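Local structure of N-acetylmuramoyl-l-alanine amidase AMID (Escherichia coli, 2WKX) at the interface of chains A and B. The protein is a zinc-dependent amidase of the cell envelope that hydrolyses the link between N-acetylmuramoyl residues and L-amino acid residues in cell-wall glycopeptides. Residues are numbered along the deposited sequence; one frame, centred on the assembly and turned at random. Chains: chain A/B, N-acetylmuramoyl-l-alanine amidase AMID.

Contact 1: the interface of chains A and B. Residues chain A 24-27; chain B 76, 80-81.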
# COMPACT_ATOMS: atom_id res chain seq x y z
N ALA A 24 -4.65 17.86 -0.11
CA ALA A 24 -4.64 16.43 0.25
C ALA A 24 -3.52 15.73 -0.52
O ALA A 24 -3.72 15.17 -1.60
CB ALA A 24 -6.00 15.80 -0.01
N ALA A 25 -2.31 15.82 0.03
CA ALA A 25 -1.12 15.21 -0.54
C ALA A 25 -0.30 14.74 0.65
O ALA A 25 0.08 15.56 1.51
CB ALA A 25 -0.34 16.21 -1.36
N TYR A 26 -0.02 13.44 0.68
CA TYR A 26 0.63 12.81 1.83
C TYR A 26 1.68 11.79 1.40
O TYR A 26 1.59 11.26 0.28
CB TYR A 26 -0.42 12.12 2.72
CG TYR A 26 -1.47 13.09 3.21
CD1 TYR A 26 -2.70 13.21 2.55
CD2 TYR A 26 -1.22 13.92 4.32
CE1 TYR A 26 -3.67 14.14 3.00
CE2 TYR A 26 -2.18 14.84 4.76
CZ TYR A 26 -3.40 14.94 4.09
OH TYR A 26 -4.35 15.83 4.53
N PRO A 27 2.66 11.49 2.29
CA PRO A 27 3.65 10.46 1.96
C PRO A 27 2.99 9.11 1.70
O PRO A 27 1.97 8.78 2.33
CB PRO A 27 4.54 10.39 3.22
CG PRO A 27 4.37 11.75 3.89
CD PRO A 27 2.92 12.11 3.61
N VAL B 76 -0.67 17.05 -7.50
CA VAL B 76 0.06 16.34 -6.44
C VAL B 76 1.30 15.71 -7.05
O VAL B 76 1.20 15.10 -8.12
CB VAL B 76 -0.82 15.20 -5.79
CG1 VAL B 76 -0.00 14.39 -4.73
CG2 VAL B 76 -2.13 15.75 -5.19
N GLU B 80 4.02 11.51 -3.74
CA GLU B 80 2.99 11.51 -2.71
C GLU B 80 1.68 10.85 -3.16
O GLU B 80 1.37 10.83 -4.36
CB GLU B 80 2.71 12.96 -2.28
CG GLU B 80 3.85 13.60 -1.47
CD GLU B 80 3.47 15.01 -1.03
OE1 GLU B 80 3.37 15.26 0.19
OE2 GLU B 80 3.25 15.86 -1.91
N LEU B 81 0.90 10.33 -2.21
CA LEU B 81 -0.44 9.84 -2.52
C LEU B 81 -1.41 11.03 -2.61
O LEU B 81 -1.24 12.06 -1.90
CB LEU B 81 -0.93 8.77 -1.51
CG LEU B 81 -1.15 9.07 -0.03
CD1 LEU B 81 -2.56 9.69 0.22
CD2 LEU B 81 -1.01 7.81 0.81
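Strand 25-27 of chain A runs antiparallel to strand 80-82 of chain B, forming a short antiparallel bridge across the interface of this two-fold pair; the structure alone does not show whether the pair forms in the cell. A:Tyr26 and B:Leu81 face each other through two backbone bonds. The backbone amide B:Leu81 N donates to A:Tyr26 O at 2.7 Å. In return A:Tyr26 N donates to B:Leu81 O at 3.2 Å. The next pair, A:Pro27 with B:Glu80, continues the bridge, although the proline ring brings no N-H. B:Glu80 sends its side chain back along the partner strand: its CG lies beside the backbone N (chi1 -71°), and the chain, extended beyond it, passes alongside the backbone of A:Ala25 and A:Tyr26. Its CB starts 3.3 Å from A:Tyr26 O, and its carboxylate OE2 ends 3.6 Å from A:Ala25 CB. Shortening B:Glu80 to an alanine would probably strip the A:Ala25 methyl and the neighbouring peptide of this cover, while the backbone bridge could persist. From another direction B:Val76 CG1 meets the same methyl at 3.8 Å. B:Leu81 holds its CG between backbone N and carbonyl carbon (chi1 65°), which turns its two methyls toward chain A: CD1 packs near A:Tyr26 CB, and CD2 sits 3.5 Å from A:Pro27 O.

Contact 2: the interface of chains A and B. Residues chain A 91-93; chain B 95.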
# COMPACT_ATOMS: atom_id res chain seq x y z
N ARG A 91 -2.52 -2.26 11.47
CA ARG A 91 -3.51 -1.18 11.57
C ARG A 91 -4.40 -1.05 10.32
O ARG A 91 -4.72 0.05 9.88
CB ARG A 91 -2.84 0.16 11.95
CG ARG A 91 -2.21 0.09 13.33
CD ARG A 91 -1.48 1.35 13.74
NE ARG A 91 -2.27 2.52 14.09
CZ ARG A 91 -2.64 2.86 15.33
NH1 ARG A 91 -2.37 2.11 16.39
NH2 ARG A 91 -3.31 3.98 15.53
N GLY A 92 -4.80 -2.21 9.78
CA GLY A 92 -5.70 -2.29 8.63
C GLY A 92 -5.03 -2.35 7.26
O GLY A 92 -5.70 -2.71 6.30
N ALA A 93 -3.75 -2.01 7.17
CA ALA A 93 -3.00 -2.17 5.93
C ALA A 93 -2.47 -3.60 5.81
O ALA A 93 -2.29 -4.30 6.82
CB ALA A 93 -1.83 -1.18 5.87
N ARG B 95 -6.63 -0.13 -0.05
CA ARG B 95 -6.12 1.25 0.13
C ARG B 95 -5.33 1.68 -1.09
O ARG B 95 -4.15 2.07 -0.99
CB ARG B 95 -5.26 1.37 1.40
CG ARG B 95 -5.97 0.98 2.67
CD ARG B 95 -5.09 1.29 3.89
NE ARG B 95 -5.80 0.97 5.12
CZ ARG B 95 -5.30 1.19 6.34
NH1 ARG B 95 -4.07 1.70 6.48
NH2 ARG B 95 -6.02 0.88 7.41
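The guanidinium NH2 of B:Arg95 donates a hydrogen bond of 2.9 Å to the backbone carbonyl A:Arg91 O. In this member of the N-acetylmuramoyl-L-alanine amidase 2 family, the acceptor belongs to a tight beta-turn: A:Arg91 and A:Gly92 link strand 89-90 to strand 93-94, and both have positive phi, the pattern of a type I' hairpin turn, in which glycine is well suited to the second place. The donor approaches in the carbonyl plane on a lone pair of the oxygen, but the bond is bent, with 141° at the hydrogen. The oxygen is also lifted 26° out of the guanidinium plane, consistent with a head that lies over the turn instead of meeting the carbonyl squarely with its N-H.

One face of the B:Arg95 guanidinium covers the peptide between A:Gly92 and A:Ala93, the two flat groups running nearly parallel. A:Ala93 N sits over the centre of the head, 3.7 Å from B:Arg95 CZ, while the carbonyl carbon A:Gly92 C lies toward its rim, 3.4 Å from B:Arg95 NH2. The other terminal nitrogen, B:Arg95 NH1, touches the methyl A:Ala93 CB at 3.7 Å.

B:Arg95 reaches the turn by a long, straight arm. Its CG stands beside the backbone N (chi1 -58°), and from there the chain is extended to NE, carrying the head across to chain A. What is read on chain A is backbone and a methyl group, with no part taken by the side chain of A:Arg91. The positive charge of B:Arg95 would be expected to polarise the A:Arg91 carbonyl that accepts its bond.

Contact 1 and contact 2 lie between the same two chains, the centres of their C-alpha atoms about 17 Å apart, and share no residue. Nor do they share an element: strands 25-27 and 80-82 serve contact 1, the 91-92 turn with strand 93-94 and the loop of B:Arg95 contact 2. Two-fold symmetry repeats each with the chains exchanged, so the patches and their twins may together limit rocking, if the pair forms outside the crystal. A:Glu104, the catalytic proton acceptor, is about 26 Å from the centre of contact 1 and 22 Å from that of contact 2, so neither is likely to take a direct part in chain A's catalytic centre.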